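Local coordinates for protein NG, ng-dimethylarginine dimethylaminohydrolase (Pseudomonas aeruginosa, PDB 1H70) that hydrolyses N(G),N(G)-dimethyl-L-arginine and N(G)-monomethyl-L-arginine, inhibitors of nitric oxide synthase, to L-citrulline and dimethylamine or methylamine, at residues 17-22 with 81-86; 74-79 with 95-100; 175-180 with 224-229; 213-216 with 221-224. The protein carries 1 engineered substitution. One frame throughout, in Å; residues are numbered along the deposited sequence.

Contact 1: 17-22 with 81-86; sequences DGLTSS and PGAESR. With CIR (citrulline), chain B.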
loop_
_atom_site.group_PDB
_atom_site.type_symbol
_atom_site.label_atom_id
_atom_site.label_comp_id
_atom_site.label_asym_id
_atom_site.label_seq_id
_atom_site.Cartn_x
_atom_site.Cartn_y
_atom_site.Cartn_z
ATOM N N ASP A 17 11.207 16.325 2.210
ATOM C CA ASP A 17 10.082 17.224 2.394
ATOM C C ASP A 17 8.731 16.535 2.142
ATOM O O ASP A 17 7.738 17.201 1.802
ATOM C CB ASP A 17 10.205 18.419 1.421
ATOM C CG ASP A 17 11.459 19.240 1.661
ATOM O OD1 ASP A 17 11.865 19.380 2.832
ATOM O OD2 ASP A 17 12.098 19.781 0.749
ATOM N N GLY A 18 8.682 15.219 2.281
ATOM C CA GLY A 18 7.445 14.484 2.095
ATOM C C GLY A 18 6.413 14.858 3.154
ATOM O O GLY A 18 6.774 15.250 4.250
ATOM N N LEU A 19 5.134 14.708 2.823
ATOM C CA LEU A 19 4.072 15.023 3.772
ATOM C C LEU A 19 4.162 14.139 5.011
ATOM O O LEU A 19 4.534 12.974 4.908
ATOM C CB LEU A 19 2.724 14.755 3.113
ATOM C CG LEU A 19 2.330 15.604 1.905
ATOM C CD1 LEU A 19 1.066 15.000 1.283
ATOM C CD2 LEU A 19 2.123 17.065 2.316
ATOM N N THR A 20 3.848 14.685 6.191
ATOM C CA THR A 20 3.824 13.865 7.375
ATOM C C THR A 20 3.037 14.476 8.512
ATOM O O THR A 20 2.930 15.682 8.654
ATOM C CB THR A 20 5.231 13.528 7.889
ATOM O OG1 THR A 20 5.113 12.543 8.943
ATOM C CG2 THR A 20 5.906 14.746 8.504
ATOM N N SER A 21 2.460 13.583 9.292
ATOM C CA SER A 21 1.748 13.961 10.497
ATOM C C SER A 21 2.510 13.424 11.716
ATOM O O SER A 21 2.019 13.510 12.836
ATOM C CB SER A 21 0.346 13.358 10.488
ATOM O OG SER A 21 0.422 11.941 10.509
ATOM N N SER A 22 3.697 12.871 11.487
ATOM C CA SER A 22 4.515 12.315 12.576
ATOM C C SER A 22 5.577 13.290 13.043
ATOM O O SER A 22 5.733 14.361 12.457
ATOM C CB SER A 22 5.113 10.971 12.145
ATOM O OG SER A 22 4.020 10.097 11.869
ATOM N N PRO A 81 -5.721 11.304 -5.851
ATOM C CA PRO A 81 -5.252 11.618 -4.500
ATOM C C PRO A 81 -5.907 12.817 -3.854
ATOM O O PRO A 81 -6.148 13.854 -4.483
ATOM C CB PRO A 81 -3.751 11.788 -4.657
ATOM C CG PRO A 81 -3.407 10.874 -5.823
ATOM C CD PRO A 81 -4.605 11.022 -6.772
ATOM N N GLY A 82 -6.223 12.649 -2.574
ATOM C CA GLY A 82 -6.824 13.717 -1.795
ATOM C C GLY A 82 -5.765 14.760 -1.462
ATOM O O GLY A 82 -6.081 15.934 -1.340
ATOM N N ALA A 83 -4.515 14.342 -1.279
ATOM C CA ALA A 83 -3.455 15.286 -0.949
ATOM C C ALA A 83 -3.115 16.141 -2.160
ATOM O O ALA A 83 -2.676 15.597 -3.166
ATOM C CB ALA A 83 -2.230 14.540 -0.480
ATOM N N GLU A 84 -3.294 17.455 -2.045
ATOM C CA GLU A 84 -3.024 18.412 -3.131
ATOM C C GLU A 84 -1.686 18.200 -3.855
ATOM O O GLU A 84 -1.624 18.162 -5.084
ATOM C CB GLU A 84 -3.019 19.845 -2.545
ATOM N N SER A 85 -0.608 18.084 -3.087
ATOM C CA SER A 85 0.737 17.883 -3.640
ATOM C C SER A 85 0.975 16.532 -4.322
ATOM O O SER A 85 1.987 16.346 -4.997
ATOM C CB SER A 85 1.776 18.037 -2.538
ATOM O OG SER A 85 1.637 17.004 -1.558
ATOM N N ARG A 86 0.059 15.577 -4.167
ATOM C CA ARG A 86 0.235 14.264 -4.757
ATOM C C ARG A 86 -0.739 13.938 -5.888
ATOM O O ARG A 86 -0.578 12.901 -6.523
ATOM C CB ARG A 86 0.087 13.195 -3.649
ATOM C CG ARG A 86 1.073 13.370 -2.487
ATOM C CD ARG A 86 1.219 12.060 -1.693
ATOM N NE ARG A 86 1.654 10.975 -2.600
ATOM C CZ ARG A 86 1.572 9.700 -2.317
ATOM N NH1 ARG A 86 1.140 9.310 -1.124
ATOM N NH2 ARG A 86 1.925 8.800 -3.222
HETATM C C CIR B . 1.665 10.982 2.384
HETATM O O CIR B . 0.831 10.897 1.431
HETATM O OXT CIR B . 1.379 11.698 3.429
HETATM C CA CIR B . 2.949 10.199 2.333
HETATM N N CIR B . 3.998 10.910 3.088
HETATM C C3 CIR B . 2.721 8.781 2.912
HETATM C C4 CIR B . 1.803 7.981 1.970
HETATM C C5 CIR B . 1.554 6.605 2.562
HETATM N N6 CIR B . 0.736 5.783 1.658
HETATM C C7 CIR B . 0.489 4.494 1.821
HETATM O O7 CIR B . 0.942 3.834 2.770
HETATM N N8 CIR B . -0.275 3.872 0.902
#
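Leu19 and Arg86 meet beside the amino-acid end of the bound citrulline, one offering a methyl branch and a carbonyl, the other the flank and the head of a long side chain. Leu19 CD1 does the touching between the loops: it ends 3.5 Å from Ser85 OG, 3.8 Å from Ala83 CB and 4.1 Å from Arg86 CG, so a single methyl is received by three residues of 81-86. This is van der Waals contact. At its base the leucine turns to the ligand, Leu19 CB lying 3.4 Å from citrulline OXT, while Leu19 O takes a weak hydrogen bond from the ligand amino group. Arg86 bends at chi3 (57°), which carries its guanidinium past the leucine methyl to the ligand. There Arg86 NH1 donates to citrulline O over 3.0 Å at 157°, the acceptor lying at the edge of the guanidinium and close to its plane. The head is held from several directions: NH1 also pairs with Asp67, and NH2 with Glu89 and Phe64 O, contacts that should fix its rotation. Asp61 accepts from Leu19 N and itself bonds the ligand. Two loops, one before helix 29-43 and the other before helix 89-100, thus meet over the α-amino and α-carboxylate groups, an arrangement that belongs to the substrate pocket of dimethylargininase.

Contact 2: 74-79 with 95-100; sequences RCAIIT and ETVQRF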
loop_
_atom_site.group_PDB
_atom_site.type_symbol
_atom_site.label_atom_id
_atom_site.label_comp_id
_atom_site.label_asym_id
_atom_site.label_seq_id
_atom_site.Cartn_x
_atom_site.Cartn_y
_atom_site.Cartn_z
ATOM N N ARG A 74 -8.186 -7.822 -13.252
ATOM C CA ARG A 74 -9.082 -7.530 -14.365
ATOM C C ARG A 74 -8.859 -6.165 -15.004
ATOM O O ARG A 74 -9.187 -5.979 -16.177
ATOM C CB ARG A 74 -10.540 -7.579 -13.899
ATOM C CG ARG A 74 -10.907 -8.787 -13.039
ATOM C CD ARG A 74 -11.571 -9.920 -13.782
ATOM N NE ARG A 74 -11.712 -11.088 -12.920
ATOM C CZ ARG A 74 -12.782 -11.415 -12.196
ATOM N NH1 ARG A 74 -13.870 -10.661 -12.188
ATOM N NH2 ARG A 74 -12.758 -12.521 -11.458
ATOM N N CYS A 75 -8.376 -5.195 -14.234
ATOM C CA CYS A 75 -8.158 -3.842 -14.724
ATOM C C CYS A 75 -7.317 -3.036 -13.753
ATOM O O CYS A 75 -7.025 -3.492 -12.651
ATOM C CB CYS A 75 -9.490 -3.100 -14.885
ATOM S SG CYS A 75 -10.339 -2.826 -13.306
ATOM N N ALA A 76 -6.937 -1.831 -14.181
ATOM C CA ALA A 76 -6.213 -0.899 -13.324
ATOM C C ALA A 76 -7.077 0.368 -13.268
ATOM O O ALA A 76 -7.661 0.787 -14.274
ATOM C CB ALA A 76 -4.835 -0.555 -13.836
ATOM N N ILE A 77 -7.148 0.952 -12.083
ATOM C CA ILE A 77 -7.919 2.166 -11.874
ATOM C C ILE A 77 -6.971 3.231 -11.359
ATOM O O ILE A 77 -6.427 3.086 -10.260
ATOM C CB ILE A 77 -9.019 1.945 -10.800
ATOM C CG1 ILE A 77 -9.897 0.733 -11.115
ATOM C CG2 ILE A 77 -9.920 3.168 -10.686
ATOM C CD1 ILE A 77 -9.501 -0.557 -10.348
ATOM N N ILE A 78 -6.772 4.281 -12.148
ATOM C CA ILE A 78 -5.957 5.399 -11.724
ATOM C C ILE A 78 -6.803 6.145 -10.713
ATOM O O ILE A 78 -7.978 6.407 -10.967
ATOM C CB ILE A 78 -5.645 6.315 -12.914
ATOM C CG1 ILE A 78 -4.930 5.545 -14.012
ATOM C CG2 ILE A 78 -4.795 7.519 -12.500
ATOM C CD1 ILE A 78 -3.620 4.943 -13.614
ATOM N N THR A 79 -6.216 6.466 -9.571
ATOM C CA THR A 79 -6.982 7.107 -8.518
ATOM C C THR A 79 -6.988 8.627 -8.667
ATOM O O THR A 79 -6.762 9.171 -9.759
ATOM C CB THR A 79 -6.444 6.670 -7.144
ATOM O OG1 THR A 79 -5.097 7.136 -6.979
ATOM C CG2 THR A 79 -6.409 5.126 -7.019
ATOM N N GLU A 95 1.613 5.981 -18.022
ATOM C CA GLU A 95 2.201 5.252 -19.150
ATOM C C GLU A 95 2.552 3.805 -18.782
ATOM O O GLU A 95 2.305 2.859 -19.543
ATOM C CB GLU A 95 3.413 6.036 -19.675
ATOM N N THR A 96 3.108 3.612 -17.592
ATOM C CA THR A 96 3.419 2.262 -17.130
ATOM C C THR A 96 2.171 1.416 -16.997
ATOM O O THR A 96 2.146 0.264 -17.410
ATOM C CB THR A 96 4.113 2.365 -15.754
ATOM O OG1 THR A 96 5.319 3.115 -15.892
ATOM C CG2 THR A 96 4.480 1.007 -15.204
ATOM N N VAL A 97 1.134 1.978 -16.372
ATOM C CA VAL A 97 -0.103 1.209 -16.153
ATOM C C VAL A 97 -0.708 0.821 -17.503
ATOM O O VAL A 97 -1.160 -0.307 -17.719
ATOM C CB VAL A 97 -1.111 2.031 -15.294
ATOM C CG1 VAL A 97 -2.480 1.373 -15.248
ATOM C CG2 VAL A 97 -0.544 2.193 -13.879
ATOM N N GLN A 98 -0.708 1.788 -18.416
ATOM C CA GLN A 98 -1.267 1.575 -19.750
ATOM C C GLN A 98 -0.540 0.421 -20.467
ATOM O O GLN A 98 -1.146 -0.393 -21.154
ATOM C CB GLN A 98 -1.165 2.894 -20.542
ATOM C CG GLN A 98 -2.116 2.970 -21.712
ATOM C CD GLN A 98 -3.572 3.090 -21.291
ATOM O OE1 GLN A 98 -4.358 2.209 -21.623
ATOM N NE2 GLN A 98 -3.927 4.152 -20.562
ATOM N N ARG A 99 0.769 0.305 -20.266
ATOM C CA ARG A 99 1.534 -0.777 -20.883
ATOM C C ARG A 99 1.176 -2.153 -20.315
ATOM O O ARG A 99 1.196 -3.141 -21.021
ATOM C CB ARG A 99 3.043 -0.527 -20.729
ATOM C CG ARG A 99 3.875 -1.429 -21.605
ATOM C CD ARG A 99 5.341 -1.064 -21.594
ATOM N NE ARG A 99 5.587 0.331 -21.239
ATOM C CZ ARG A 99 6.149 0.677 -20.080
ATOM N NH1 ARG A 99 6.505 -0.247 -19.197
ATOM N NH2 ARG A 99 6.362 1.946 -19.842
ATOM N N PHE A 100 0.833 -2.212 -19.026
ATOM C CA PHE A 100 0.445 -3.490 -18.420
ATOM C C PHE A 100 -1.025 -3.877 -18.596
ATOM O O PHE A 100 -1.402 -5.071 -18.463
ATOM C CB PHE A 100 0.737 -3.463 -16.913
ATOM C CG PHE A 100 2.173 -3.723 -16.591
ATOM C CD1 PHE A 100 3.012 -2.690 -16.193
ATOM C CD2 PHE A 100 2.683 -5.001 -16.707
ATOM C CE1 PHE A 100 4.352 -2.957 -15.902
ATOM C CE2 PHE A 100 4.009 -5.275 -16.419
ATOM C CZ PHE A 100 4.845 -4.241 -16.006
#
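Val97 projects from helix 89-100 onto strand 76-78, and its few atoms make the whole contact with Ala76 and Ile78. The CA-CB bond of Val97 points toward the strand, and Val97 CB already comes within 4.2 Å of Ile78 CD1. Beyond CB the chain forks. Chi1 of 170° sets CG1 opposite the backbone N, and this branch goes deepest: Val97 CG1 stands 3.4 Å from Ala76 CB, shorter than usual carbon-carbon van der Waals contact, and 4.1 Å from Ile78 CD1. The second branch meets the isoleucine alone, with Val97 CG2 at 4.1 Å from Ile78 CD1. One isoleucine methyl is therefore nearly equidistant from three valine carbons, and the two side chains slide past each other in opposite directions. The CA-CB bond of Ile78 does not aim at the helix; it is the far end of the side chain, CD1, that closes the distance.

Neighbours complete the layer. Val97 and Ile78 both also touch Val69 and Val105, on the strands flanking 76-78, and Ile78 reaches Thr90 and Glu94 one or two turns earlier on the helix. Strand 76-78 runs parallel to strand 105-107, with helix 89-100 between them in sequence: a beta-alpha-beta crossover. All three touching residues are buried and only hydrocarbon meets, so between these two segments the helix is held by van der Waals packing; the short side chain of Ala76 is consistent with the close approach, 7.1 Å between the CA atoms of Ala76 and Val97.

Contact 3: 175-180 with 224-229; sequences NLLAAG and EKIARL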
loop_
_atom_site.group_PDB
_atom_site.type_symbol
_atom_site.label_atom_id
_atom_site.label_comp_id
_atom_site.label_asym_id
_atom_site.label_seq_id
_atom_site.Cartn_x
_atom_site.Cartn_y
_atom_site.Cartn_z
ATOM N N ASN A 175 -5.435 -14.900 6.853
ATOM C CA ASN A 175 -4.621 -14.350 7.933
ATOM C C ASN A 175 -4.576 -12.851 7.770
ATOM O O ASN A 175 -4.092 -12.394 6.735
ATOM C CB ASN A 175 -3.206 -14.936 7.892
ATOM C CG ASN A 175 -3.221 -16.430 8.160
ATOM O OD1 ASN A 175 -3.982 -16.856 9.019
ATOM N ND2 ASN A 175 -2.445 -17.227 7.426
ATOM N N LEU A 176 -5.109 -12.129 8.750
ATOM C CA LEU A 176 -5.185 -10.667 8.699
ATOM C C LEU A 176 -4.414 -9.972 9.819
ATOM O O LEU A 176 -4.705 -10.199 10.983
ATOM C CB LEU A 176 -6.658 -10.250 8.786
ATOM C CG LEU A 176 -6.950 -8.730 8.715
ATOM C CD1 LEU A 176 -6.590 -8.167 7.316
ATOM C CD2 LEU A 176 -8.442 -8.427 9.005
ATOM N N LEU A 177 -3.457 -9.108 9.487
ATOM C CA LEU A 177 -2.782 -8.323 10.529
ATOM C C LEU A 177 -3.687 -7.131 10.866
ATOM O O LEU A 177 -4.210 -6.471 9.962
ATOM C CB LEU A 177 -1.424 -7.749 10.055
ATOM C CG LEU A 177 -0.348 -8.743 9.596
ATOM C CD1 LEU A 177 0.935 -8.001 9.253
ATOM C CD2 LEU A 177 -0.075 -9.795 10.694
ATOM N N ALA A 178 -3.903 -6.864 12.151
ATOM C CA ALA A 178 -4.740 -5.738 12.546
ATOM C C ALA A 178 -4.227 -5.041 13.793
ATOM O O ALA A 178 -3.774 -5.673 14.761
ATOM C CB ALA A 178 -6.191 -6.133 12.763
ATOM N N ALA A 179 -4.272 -3.711 13.713
ATOM C CA ALA A 179 -3.889 -2.837 14.805
ATOM C C ALA A 179 -4.957 -1.807 15.083
ATOM O O ALA A 179 -5.787 -1.478 14.232
ATOM C CB ALA A 179 -2.587 -2.095 14.484
ATOM N N GLY A 180 -4.901 -1.271 16.298
ATOM C CA GLY A 180 -5.787 -0.216 16.725
ATOM C C GLY A 180 -7.268 -0.475 16.546
ATOM O O GLY A 180 -7.803 -1.502 16.957
ATOM N N GLU A 224 7.528 -12.958 14.571
ATOM C CA GLU A 224 7.280 -14.344 14.999
ATOM C C GLU A 224 5.829 -14.775 14.763
ATOM O O GLU A 224 5.565 -15.947 14.418
ATOM C CB GLU A 224 7.714 -14.540 16.458
ATOM C CG GLU A 224 7.573 -15.970 16.962
ATOM C CD GLU A 224 8.461 -16.976 16.244
ATOM O OE1 GLU A 224 9.376 -16.585 15.490
ATOM O OE2 GLU A 224 8.240 -18.192 16.444
ATOM N N LYS A 225 4.887 -13.848 14.927
ATOM C CA LYS A 225 3.480 -14.160 14.675
ATOM C C LYS A 225 3.279 -14.545 13.203
ATOM O O LYS A 225 2.545 -15.474 12.893
ATOM C CB LYS A 225 2.575 -13.016 15.123
ATOM C CG LYS A 225 2.622 -12.724 16.620
ATOM C CD LYS A 225 1.623 -11.640 17.029
ATOM C CE LYS A 225 1.809 -11.248 18.492
ATOM N NZ LYS A 225 0.493 -11.162 19.171
ATOM N N ILE A 226 3.974 -13.863 12.289
ATOM C CA ILE A 226 3.890 -14.183 10.857
ATOM C C ILE A 226 4.649 -15.460 10.499
ATOM O O ILE A 226 4.136 -16.356 9.834
ATOM C CB ILE A 226 4.460 -12.985 10.052
ATOM C CG1 ILE A 226 3.689 -11.731 10.463
ATOM C CG2 ILE A 226 4.362 -13.239 8.547
ATOM C CD1 ILE A 226 4.295 -10.423 9.940
ATOM N N ALA A 227 5.882 -15.558 10.970
ATOM C CA ALA A 227 6.729 -16.712 10.690
ATOM C C ALA A 227 6.081 -18.050 11.039
ATOM O O ALA A 227 6.142 -19.028 10.274
ATOM C CB ALA A 227 8.055 -16.573 11.490
ATOM N N ARG A 228 5.437 -18.097 12.197
ATOM C CA ARG A 228 4.801 -19.332 12.637
ATOM C C ARG A 228 3.649 -19.767 11.744
ATOM O O ARG A 228 3.301 -20.945 11.693
ATOM C CB ARG A 228 4.405 -19.214 14.098
ATOM C CG ARG A 228 5.625 -18.995 14.971
ATOM C CD ARG A 228 5.265 -19.038 16.439
ATOM N NE ARG A 228 4.641 -20.325 16.743
ATOM C CZ ARG A 228 5.344 -21.419 16.977
ATOM N NH1 ARG A 228 6.665 -21.360 16.939
ATOM N NH2 ARG A 228 4.728 -22.563 17.243
ATOM N N LEU A 229 3.074 -18.836 10.992
ATOM C CA LEU A 229 2.001 -19.196 10.089
ATOM C C LEU A 229 2.513 -19.978 8.875
ATOM O O LEU A 229 1.725 -20.669 8.223
ATOM C CB LEU A 229 1.184 -17.965 9.699
ATOM C CG LEU A 229 0.322 -17.476 10.873
ATOM C CD1 LEU A 229 0.007 -16.006 10.744
ATOM C CD2 LEU A 229 -0.939 -18.310 10.988
#
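Asn175 OD1 is bonded to Asn192 ND2 on the neighbouring strand, and at the other end of the same amide Asn175 ND2 is bonded to Tyr231 OH, just beyond the segment 224-229. With both ends engaged, the carboxamide has little freedom to flip. Against this fixed group lies Leu229, its side chain arriving from the opposite direction. Leu229 CD2 is 3.9 Å from Asn175 OD1, 4.0 Å from Asn175 ND2 and 4.1 Å from Asn175 CG; such even spacing means that the methyl rests against the amide as a whole and favours neither end. The pair is apolar packing on a polar group.

A purely hydrocarbon contact follows two residues further along the strand. Leu177 and Ile226 cross at about a right angle and meet only through their ends, Leu177 CD1 and Ile226 CD1, at 4.2 Å. Neither CA-CB bond aims at the partner; chi2 of Ile226 (170°) keeps CD1 extended beyond CG1, and this end, together with that of Leu177, spans the 8.9 Å between the CA atoms of Leu177 and Ile226. Ile194 of strand 192-195 touches Leu177 and Leu229 alike. Arg228 NH1 and Glu224 OE2 form a long, weak ion pair at 3.6 Å.

Strand 175-178 lies in the sheet with 168-170 and 192-195, while helix 220-227 connects strands 212-216 and 232-236 of another. At their junction, buried amide polarity is satisfied by side chains outside the pair, leaving methyl groups at ordinary van der Waals distance to make the contact itself.

Contact 4: 213-216 with 221-224; sequences VIMP and RTRE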
loop_
_atom_site.group_PDB
_atom_site.type_symbol
_atom_site.label_atom_id
_atom_site.label_comp_id
_atom_site.label_asym_id
_atom_site.label_seq_id
_atom_site.Cartn_x
_atom_site.Cartn_y
_atom_site.Cartn_z
ATOM N N VAL A 213 6.713 -12.832 3.018
ATOM C CA VAL A 213 6.036 -11.683 3.620
ATOM C C VAL A 213 7.150 -10.695 3.927
ATOM O O VAL A 213 8.093 -11.004 4.678
ATOM C CB VAL A 213 5.176 -11.971 4.855
ATOM C CG1 VAL A 213 4.817 -10.646 5.533
ATOM C CG2 VAL A 213 3.874 -12.671 4.495
ATOM N N ILE A 214 7.074 -9.521 3.309
ATOM C CA ILE A 214 8.093 -8.489 3.509
ATOM C C ILE A 214 7.597 -7.549 4.599
ATOM O O ILE A 214 6.457 -7.058 4.520
ATOM C CB ILE A 214 8.405 -7.747 2.201
ATOM C CG1 ILE A 214 9.082 -8.718 1.207
ATOM C CG2 ILE A 214 9.332 -6.564 2.472
ATOM C CD1 ILE A 214 9.245 -8.171 -0.207
ATOM N N MET A 215 8.398 -7.320 5.633
ATOM C CA MET A 215 7.936 -6.498 6.749
ATOM C C MET A 215 9.075 -5.591 7.203
ATOM O O MET A 215 10.247 -5.872 6.887
ATOM C CB MET A 215 7.516 -7.408 7.929
ATOM C CG MET A 215 8.731 -8.064 8.568
ATOM S SD MET A 215 8.343 -9.083 10.040
ATOM C CE MET A 215 7.667 -7.842 11.078
ATOM N N PRO A 216 8.747 -4.526 7.931
ATOM C CA PRO A 216 9.771 -3.619 8.474
ATOM C C PRO A 216 10.641 -4.351 9.501
ATOM O O PRO A 216 10.159 -5.213 10.278
ATOM C CB PRO A 216 8.957 -2.526 9.168
ATOM C CG PRO A 216 7.616 -3.128 9.433
ATOM C CD PRO A 216 7.385 -4.107 8.309
ATOM N N ARG A 221 8.053 -9.274 17.720
ATOM C CA ARG A 221 6.874 -10.050 18.093
ATOM C C ARG A 221 6.012 -10.357 16.865
ATOM O O ARG A 221 5.495 -11.449 16.693
ATOM C CB ARG A 221 6.056 -9.345 19.164
ATOM C CG ARG A 221 6.728 -9.320 20.542
ATOM C CD ARG A 221 5.915 -8.523 21.558
ATOM N NE ARG A 221 4.670 -9.236 21.838
ATOM C CZ ARG A 221 3.675 -8.784 22.593
ATOM N NH1 ARG A 221 3.738 -7.589 23.163
ATOM N NH2 ARG A 221 2.598 -9.543 22.764
ATOM N N THR A 222 5.865 -9.339 16.022
ATOM C CA THR A 222 5.093 -9.467 14.805
ATOM C C THR A 222 5.769 -10.421 13.838
ATOM O O THR A 222 5.126 -11.247 13.196
ATOM C CB THR A 222 4.932 -8.082 14.149
ATOM O OG1 THR A 222 4.146 -7.238 15.002
ATOM C CG2 THR A 222 4.172 -8.232 12.826
ATOM N N ARG A 223 7.092 -10.334 13.752
ATOM C CA ARG A 223 7.845 -11.230 12.887
ATOM C C ARG A 223 7.595 -12.686 13.273
ATOM O O ARG A 223 7.452 -13.561 12.421
ATOM C CB ARG A 223 9.330 -10.876 12.972
ATOM C CG ARG A 223 10.239 -11.756 12.144
ATOM C CD ARG A 223 10.847 -12.823 13.024
ATOM N NE ARG A 223 11.105 -14.093 12.369
ATOM C CZ ARG A 223 11.947 -14.295 11.364
ATOM N NH1 ARG A 223 12.633 -13.287 10.840
ATOM N NH2 ARG A 223 12.101 -15.518 10.873
ATOM N N GLU A 224 7.528 -12.958 14.571
ATOM C CA GLU A 224 7.280 -14.344 14.999
ATOM C C GLU A 224 5.829 -14.775 14.763
ATOM O O GLU A 224 5.565 -15.947 14.418
ATOM C CB GLU A 224 7.714 -14.540 16.458
ATOM C CG GLU A 224 7.573 -15.970 16.962
ATOM C CD GLU A 224 8.461 -16.976 16.244
ATOM O OE1 GLU A 224 9.376 -16.585 15.490
ATOM O OE2 GLU A 224 8.240 -18.192 16.444
#
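Met215 lays its thioether against the backbone and CB of Arg223, in the first turn or so of helix 220-227. Met215 SD is 3.6 Å from both Arg223 CB and Arg223 CA, and 3.9 Å from Arg223 CG, so the sulfur sits at the root of the arginine and away from its charged head. Beyond it, Met215 CE approaches Arg223 N at 3.7 Å and Thr222 CG2 at 3.9 Å. The side chains of Met215 and Arg223 cross at about a right angle. A bend at chi3 of -61° brings the terminal methyl round toward Thr222, while the extended chi2 (177°) supplies the reach from strand to helix.

The next shell fixes each partner. Thr222 turns CG2 to the methionine and OG1 elsewhere, into a hydrogen bond with Glu200, whose other carboxylate oxygen is bonded to Arg221 N; one acid thereby holds two successive residues of the helix. Arg223 leads its guanidinium away, to a long and weak ion pair with Glu235, and its side chain also touches Val233. Met215 is anchored through backbone hydrogen bonds to Ile234 and Val236, and its side chain is flanked by Val233, Glu235 and Cys206. Helix 220-227 thus packs across the parallel pair of strands 212-216 and 232-236 that it connects, the geometry of a beta-alpha-beta crossover.

Contact 1 alone reaches the ligand, being a partly buried meeting of loops where charged and carbonyl groups work beside one leucine methyl. Contacts 2, 3 and 4 are buried strand-helix packing: contact 2 is hydrocarbon only, contact 3 includes an amide and contact 4 a sulfur. Segments 74-79 and 81-86 are almost continuous, yet the centres of contacts 1 and 2 lie about 23 Å apart. Contacts 3 and 4 use the same helix, 220-227, with centres about 8 Å apart: contact 4 works within a beta-alpha-beta unit, as contact 2 does, whereas contact 3 ties that helix to another sheet. Ile226 joins the two by packing on Val213 and Met215. Contact 2 lies across the chain's centre from both.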